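Local coordinates for protein probable acetyltransferase (Thermus thermophilus, PDB 3EXN) that binds acetyl coenzyme A and, as a member of the GCN5-related N-acetyltransferase (GNAT) family, probably transfers the acetyl group to an acceptor substrate, at residues A[31-36]-A[96-101]; A[24-29]-A[44-49]. One frame throughout, in Å; residues are numbered along the deposited sequence.

Contact 1 of 2, residues A[31-36]-A[96-101]; sequences LSPSYF and IREDHQ. With ACO (acetyl coenzyme *a), chain C.
Glu-98 reaches across to the first turn of helix 33-38 and grips Ser-34 with both carboxylate oxygens. Its CB rests 3.4 Å from Leu-31 O, the same carbonyl that takes a weak bond from Glu-98 N and, through a water, is bridged to Asp-99 N. CG stands anti to the backbone N (chi1 -155°) and the chain runs on extended, bringing CD beside Ser-34 CB. At the tip, OE1 accepts Ser-34 N at 3.0 Å on its syn lone pair and lies 3.4 Å from Pro-33 CD; Glu-98 OE2 meets Ser-34 OG at 2.8 Å, the hydroxyl lying 37° out of the carboxylate plane. Arg-97 runs alongside Leu-31, whose CD1 sits 3.7 Å above the guanidinium plane, toward its rim. NE and NH2 clasp the Asp-99 carboxylate side-on, while NH1 pairs with Glu-72. An alanine at Arg-97 would probably open a gap beside Leu-31 and leave Asp-99 without its salt bridge. On the cofactor side, Ile-96 N donates to O9P of acetyl-CoA at 2.8 Å and Tyr-35 CD1 touches C6P. Gln-101, which begins the Q-x-x-G-x-G signature of the GNAT pyrophosphate loop, donates from NE2 to Ile-96 O. Glu-98 thus ties the start of helix 33-38 to the cofactor-binding loop through two hydrogen bonds, and the N-H at the helix start probably favours its negative charge.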
loop_
_atom_site.group_PDB
_atom_site.type_symbol
_atom_site.label_atom_id
_atom_site.label_comp_id
_atom_site.label_asym_id
_atom_site.label_seq_id
_atom_site.Cartn_x
_atom_site.Cartn_y
_atom_site.Cartn_z
ATOM N N LEU A 31 6.774 13.424 -1.442
ATOM C CA LEU A 31 5.581 14.261 -1.168
ATOM C C LEU A 31 4.669 13.680 -0.083
ATOM O O LEU A 31 3.540 14.160 0.094
ATOM C CB LEU A 31 4.783 14.471 -2.460
ATOM C CG LEU A 31 5.463 15.350 -3.502
ATOM C CD1 LEU A 31 4.583 15.436 -4.728
ATOM C CD2 LEU A 31 5.753 16.722 -2.923
ATOM N N SER A 32 5.150 12.655 0.623
ATOM C CA SER A 32 4.458 12.070 1.792
ATOM C C SER A 32 5.337 12.062 3.087
ATOM O O SER A 32 5.505 11.008 3.741
ATOM C CB SER A 32 4.007 10.653 1.412
ATOM O OG SER A 32 3.264 10.659 0.201
ATOM N N PRO A 33 5.936 13.222 3.454
ATOM C CA PRO A 33 6.914 13.232 4.565
ATOM C C PRO A 33 6.350 12.834 5.931
ATOM O O PRO A 33 7.076 12.302 6.774
ATOM C CB PRO A 33 7.391 14.681 4.603
ATOM C CG PRO A 33 6.290 15.457 4.001
ATOM C CD PRO A 33 5.749 14.581 2.912
ATOM N N SER A 34 5.064 13.088 6.154
ATOM C CA SER A 34 4.488 12.893 7.472
ATOM C C SER A 34 4.430 11.399 7.779
ATOM O O SER A 34 4.645 10.994 8.926
ATOM C CB SER A 34 3.099 13.570 7.640
ATOM O OG SER A 34 3.121 14.988 7.430
ATOM N N TYR A 35 4.229 10.573 6.759
ATOM C CA TYR A 35 4.230 9.138 6.983
ATOM C C TYR A 35 5.588 8.598 7.468
ATOM O O TYR A 35 5.651 7.841 8.422
ATOM C CB TYR A 35 3.807 8.393 5.728
ATOM C CG TYR A 35 3.966 6.923 5.876
ATOM C CD1 TYR A 35 3.187 6.204 6.800
ATOM C CD2 TYR A 35 4.896 6.226 5.121
ATOM C CE1 TYR A 35 3.370 4.817 6.965
ATOM C CE2 TYR A 35 5.067 4.858 5.282
ATOM C CZ TYR A 35 4.301 4.167 6.179
ATOM O OH TYR A 35 4.526 2.807 6.292
ATOM N N PHE A 36 6.669 8.996 6.811
ATOM C CA PHE A 36 8.011 8.556 7.190
ATOM C C PHE A 36 8.441 9.045 8.578
ATOM O O PHE A 36 9.014 8.285 9.343
ATOM C CB PHE A 36 9.022 8.902 6.093
ATOM C CG PHE A 36 8.764 8.139 4.838
ATOM C CD1 PHE A 36 9.244 6.857 4.682
ATOM C CD2 PHE A 36 7.953 8.675 3.852
ATOM C CE1 PHE A 36 8.948 6.123 3.548
ATOM C CE2 PHE A 36 7.678 7.951 2.739
ATOM C CZ PHE A 36 8.149 6.673 2.586
ATOM N N ILE A 96 -1.452 7.116 0.162
ATOM C CA ILE A 96 -1.969 8.194 -0.703
ATOM C C ILE A 96 -1.115 9.415 -0.429
ATOM O O ILE A 96 -0.865 9.797 0.735
ATOM C CB ILE A 96 -3.478 8.488 -0.421
ATOM C CG1 ILE A 96 -4.356 7.240 -0.581
ATOM C CG2 ILE A 96 -3.984 9.675 -1.273
ATOM C CD1 ILE A 96 -4.319 6.651 -2.013
ATOM N N ARG A 97 -0.633 10.037 -1.509
ATOM C CA ARG A 97 0.200 11.219 -1.438
ATOM C C ARG A 97 -0.513 12.270 -0.586
ATOM O O ARG A 97 -1.735 12.463 -0.698
ATOM C CB ARG A 97 0.426 11.758 -2.861
ATOM C CG ARG A 97 1.779 12.296 -3.151
ATOM C CD ARG A 97 1.878 12.694 -4.615
ATOM N NE ARG A 97 1.204 13.967 -4.899
ATOM C CZ ARG A 97 1.089 14.501 -6.116
ATOM N NH1 ARG A 97 1.583 13.879 -7.186
ATOM N NH2 ARG A 97 0.514 15.696 -6.263
ATOM N N GLU A 98 0.265 12.982 0.216
ATOM C CA GLU A 98 -0.269 13.683 1.354
ATOM C C GLU A 98 -1.250 14.783 0.923
ATOM O O GLU A 98 -2.287 14.975 1.572
ATOM C CB GLU A 98 0.893 14.242 2.168
ATOM C CG GLU A 98 0.606 14.462 3.608
ATOM C CD GLU A 98 1.876 14.731 4.406
ATOM O OE1 GLU A 98 2.793 13.885 4.439
ATOM O OE2 GLU A 98 1.906 15.786 5.025
ATOM N N ASP A 99 -0.971 15.455 -0.202
ATOM C CA ASP A 99 -1.910 16.447 -0.738
ATOM C C ASP A 99 -3.219 15.908 -1.330
ATOM O O ASP A 99 -4.095 16.705 -1.664
ATOM C CB ASP A 99 -1.246 17.398 -1.747
ATOM C CG ASP A 99 -0.671 16.691 -2.964
ATOM O OD1 ASP A 99 -0.724 15.448 -3.074
ATOM O OD2 ASP A 99 -0.101 17.407 -3.814
ATOM N N HIS A 100 -3.364 14.583 -1.446
ATOM C CA HIS A 100 -4.570 13.951 -2.000
ATOM C C HIS A 100 -5.315 13.081 -0.987
ATOM O O HIS A 100 -6.251 12.349 -1.345
ATOM C CB HIS A 100 -4.181 13.109 -3.235
ATOM C CG HIS A 100 -3.939 13.921 -4.467
ATOM N ND1 HIS A 100 -2.712 14.480 -4.765
ATOM C CD2 HIS A 100 -4.765 14.267 -5.485
ATOM C CE1 HIS A 100 -2.801 15.160 -5.897
ATOM N NE2 HIS A 100 -4.035 15.045 -6.356
ATOM N N GLN A 101 -4.919 13.176 0.295
ATOM C CA GLN A 101 -5.557 12.397 1.348
ATOM C C GLN A 101 -6.959 12.936 1.691
ATOM O O GLN A 101 -7.289 14.090 1.411
ATOM C CB GLN A 101 -4.655 12.304 2.622
ATOM C CG GLN A 101 -3.450 11.351 2.482
ATOM C CD GLN A 101 -2.451 11.385 3.615
ATOM O OE1 GLN A 101 -2.651 12.072 4.619
ATOM N NE2 GLN A 101 -1.358 10.637 3.469
HETATM O O5B ACO C . -11.059 7.311 3.866
HETATM P P1A ACO C . -10.222 7.800 2.528
HETATM O O1A ACO C . -10.501 9.289 2.323
HETATM O O2A ACO C . -10.369 6.720 1.469
HETATM O O3A ACO C . -8.713 7.655 3.124
HETATM P P2A ACO C . -7.398 8.120 2.351
HETATM O O4A ACO C . -6.851 9.296 3.165
HETATM O O5A ACO C . -7.662 8.402 0.891
HETATM O O6A ACO C . -6.505 6.755 2.584
HETATM C CBP ACO C . -4.645 6.097 4.074
HETATM C CCP ACO C . -6.166 6.224 3.878
HETATM C CDP ACO C . -4.185 5.074 3.051
HETATM C CEP ACO C . -4.295 5.579 5.465
HETATM C CAP ACO C . -3.961 7.470 3.824
HETATM O OAP ACO C . -4.406 8.452 4.796
HETATM C C9P ACO C . -2.450 7.424 3.932
HETATM O O9P ACO C . -1.741 7.224 2.956
HETATM N N8P ACO C . -1.933 7.643 5.139
HETATM C C7P ACO C . -0.481 7.723 5.391
HETATM C C6P ACO C . 0.273 6.430 5.085
HETATM C C5P ACO C . -0.285 5.266 5.891
HETATM O O5P ACO C . -0.571 5.377 7.103
HETATM N N4P ACO C . -0.448 4.127 5.201
HETATM C C3P ACO C . -0.949 2.926 5.833
HETATM C C2P ACO C . 0.173 2.072 6.367
HETATM S S1P ACO C . -0.416 0.541 7.107
HETATM C C ACO C . -0.649 -0.298 5.655
HETATM O O ACO C . -0.414 0.260 4.614
HETATM C CH3 ACO C . -1.145 -1.732 5.665
HETATM O O HOH W 1 1.630 15.908 -1.092
HETATM O O HOH W 2 2.172 11.436 4.591
#

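Contact 2 of 2, residues A[24-29]-A[44-49]; sequences LLHRVF and PTLEDV
His-26, Phe-29 and Leu-25 of helix 22-30 pack against Pro-44, Leu-46 and Val-49 in a helix-to-helix contact at the start of helix 46-57. In this GNAT fold both helices belong to the connection between the first two strands of the sheet, 13-16 and 62-69, and the contact closes the part of that connection containing helix 33-38. The start of helix 46-57 is a capping box: Thr-45 N donates to Asp-48 OD2 at 3.2 Å, and Asp-48 N to Thr-45 OG1, although the model crowds that hydroxyl and leaves its place less sure.

Between the helices the contact is apolar on one side and aromatic-polar on the other. On the buried side, Val-49 divides its two methyls. CG1 lies 4.1 Å from Leu-25 CD2, and CG2 comes to the edge of the Phe-29 ring, 4.0 Å from CD2. Pro-44 crosses Phe-29 at about a right angle, its CG 3.7 Å from Phe-29 CD2. A neighbour in its own helix, Leu-25, lays CD1 over a face of the same phenyl ring near the rim, while Leu-25 also touches Leu-66 and Tyr-76 of the sheet.

The partly exposed side belongs to His-26. Its CG stands anti to the backbone N (chi1 -177°), on the side of helix 46-57, and the ring beyond it borders the turn that leads into that helix, with Pro-44 O at the ring edge, 3.3 Å from His-26 NE2. The His-26 ring also meets that of His-30 one turn further on. Leu-46 crosses His-26 at about a right angle: its CD1 packs 3.8 Å from His-26 CB, and its CB forms a CH-pi contact over the imidazole, 4.2 Å from the ring centroid and 11° off the normal.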
loop_
_atom_site.group_PDB
_atom_site.type_symbol
_atom_site.label_atom_id
_atom_site.label_comp_id
_atom_site.label_asym_id
_atom_site.label_seq_id
_atom_site.Cartn_x
_atom_site.Cartn_y
_atom_site.Cartn_z
ATOM N N LEU A 24 9.353 8.250 -10.247
ATOM C CA LEU A 24 7.962 8.619 -9.933
ATOM C C LEU A 24 7.592 8.134 -8.532
ATOM O O LEU A 24 6.925 8.841 -7.771
ATOM C CB LEU A 24 6.993 8.006 -10.945
ATOM C CG LEU A 24 7.104 8.391 -12.406
ATOM C CD1 LEU A 24 5.935 7.752 -13.178
ATOM C CD2 LEU A 24 7.062 9.909 -12.590
ATOM N N LEU A 25 7.991 6.921 -8.188
ATOM C CA LEU A 25 7.666 6.416 -6.850
ATOM C C LEU A 25 8.448 7.184 -5.790
ATOM O O LEU A 25 7.918 7.529 -4.702
ATOM C CB LEU A 25 7.950 4.921 -6.756
ATOM C CG LEU A 25 7.638 4.305 -5.386
ATOM C CD1 LEU A 25 6.152 4.567 -4.994
ATOM C CD2 LEU A 25 7.909 2.793 -5.394
ATOM N N HIS A 26 9.693 7.525 -6.128
ATOM C CA HIS A 26 10.497 8.387 -5.242
ATOM C C HIS A 26 9.817 9.698 -4.947
ATOM O O HIS A 26 9.793 10.131 -3.787
ATOM C CB HIS A 26 11.890 8.577 -5.818
ATOM C CG HIS A 26 12.821 9.379 -4.972
ATOM N ND1 HIS A 26 13.188 10.665 -5.302
ATOM C CD2 HIS A 26 13.517 9.064 -3.853
ATOM C CE1 HIS A 26 14.072 11.111 -4.420
ATOM N NE2 HIS A 26 14.314 10.147 -3.549
ATOM N N ARG A 27 9.272 10.343 -5.972
ATOM C CA ARG A 27 8.557 11.602 -5.794
ATOM C C ARG A 27 7.304 11.406 -4.933
ATOM O O ARG A 27 7.037 12.224 -4.080
ATOM C CB ARG A 27 8.182 12.218 -7.160
ATOM C CG ARG A 27 7.324 13.459 -7.055
ATOM C CD ARG A 27 7.145 14.195 -8.411
ATOM N NE ARG A 27 6.379 15.440 -8.228
ATOM C CZ ARG A 27 5.116 15.648 -8.614
ATOM N NH1 ARG A 27 4.417 14.703 -9.273
ATOM N NH2 ARG A 27 4.547 16.840 -8.375
ATOM N N VAL A 28 6.536 10.316 -5.130
ATOM C CA VAL A 28 5.357 10.066 -4.286
ATOM C C VAL A 28 5.764 9.994 -2.815
ATOM O O VAL A 28 5.096 10.579 -1.940
ATOM C CB VAL A 28 4.610 8.753 -4.696
ATOM C CG1 VAL A 28 3.563 8.304 -3.642
ATOM C CG2 VAL A 28 3.925 8.935 -6.063
ATOM N N PHE A 29 6.822 9.236 -2.521
ATOM C CA PHE A 29 7.317 9.124 -1.143
ATOM C C PHE A 29 7.784 10.487 -0.602
ATOM O O PHE A 29 7.501 10.871 0.558
ATOM C CB PHE A 29 8.459 8.121 -1.051
ATOM C CG PHE A 29 8.074 6.684 -1.264
ATOM C CD1 PHE A 29 6.859 6.191 -0.878
ATOM C CD2 PHE A 29 9.012 5.806 -1.787
ATOM C CE1 PHE A 29 6.564 4.834 -1.020
ATOM C CE2 PHE A 29 8.720 4.455 -1.953
ATOM C CZ PHE A 29 7.492 3.984 -1.587
ATOM N N PRO A 44 13.062 7.874 1.785
ATOM C CA PRO A 44 13.890 6.930 1.027
ATOM C C PRO A 44 14.751 7.613 -0.029
ATOM O O PRO A 44 14.293 8.602 -0.648
ATOM C CB PRO A 44 12.862 5.990 0.354
ATOM C CG PRO A 44 11.542 6.372 0.840
ATOM C CD PRO A 44 11.613 7.629 1.614
ATOM N N THR A 45 15.986 7.132 -0.241
ATOM C CA THR A 45 16.845 7.660 -1.329
ATOM C C THR A 45 16.386 7.065 -2.671
ATOM O O THR A 45 15.726 6.022 -2.673
ATOM C CB THR A 45 18.349 7.300 -1.203
ATOM O OG1 THR A 45 18.514 5.863 -1.094
ATOM C CG2 THR A 45 19.009 8.040 -0.012
ATOM N N LEU A 46 16.769 7.671 -3.800
ATOM C CA LEU A 46 16.414 7.046 -5.101
ATOM C C LEU A 46 17.077 5.658 -5.249
ATOM O O LEU A 46 16.486 4.708 -5.781
ATOM C CB LEU A 46 16.756 7.965 -6.284
ATOM C CG LEU A 46 16.300 7.502 -7.690
ATOM C CD1 LEU A 46 14.803 7.052 -7.718
ATOM C CD2 LEU A 46 16.559 8.531 -8.786
ATOM N N GLU A 47 18.293 5.525 -4.717
ATOM C CA GLU A 47 19.006 4.243 -4.776
ATOM C C GLU A 47 18.276 3.158 -4.002
ATOM O O GLU A 47 18.144 2.045 -4.508
ATOM C CB GLU A 47 20.430 4.403 -4.247
ATOM C CG GLU A 47 21.221 5.508 -4.957
ATOM C CD GLU A 47 21.181 6.901 -4.259
ATOM O OE1 GLU A 47 20.150 7.624 -4.393
ATOM O OE2 GLU A 47 22.214 7.298 -3.611
ATOM N N ASP A 48 17.773 3.508 -2.803
ATOM C CA ASP A 48 16.901 2.615 -2.007
ATOM C C ASP A 48 15.653 2.164 -2.819
ATOM O O ASP A 48 15.270 0.988 -2.806
ATOM C CB ASP A 48 16.325 3.341 -0.737
ATOM C CG ASP A 48 17.366 3.670 0.387
ATOM O OD1 ASP A 48 18.455 3.066 0.499
ATOM O OD2 ASP A 48 17.010 4.549 1.244
ATOM N N VAL A 49 14.985 3.112 -3.476
ATOM C CA VAL A 49 13.695 2.798 -4.215
ATOM C C VAL A 49 13.996 1.833 -5.388
ATOM O O VAL A 49 13.307 0.797 -5.615
ATOM C CB VAL A 49 13.034 4.068 -4.706
ATOM C CG1 VAL A 49 11.855 3.704 -5.632
ATOM C CG2 VAL A 49 12.536 4.938 -3.481
#

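How the contacts relate
Contacts 1 and 2 use successive helices, 22-30, 33-38 and 46-57, and their segments alternate along the chain; Phe-36 joins them, its ring touching Phe-29 O and Pro-44 CD. Both are partly buried. Contact 2 lies farther from the chain centre, yet side chains make up most of it: an apolar cluster and one imidazole, with no clear hydrogen bond between its segments. Contact 1 borders the cofactor and works through carboxylates, a guanidinium, waters and backbone bonds. The charged groups also converge: Arg-97 of contact 1 and Arg-27 of helix 22-30 both pair with Glu-72, which would probably offset the closeness of their like charges.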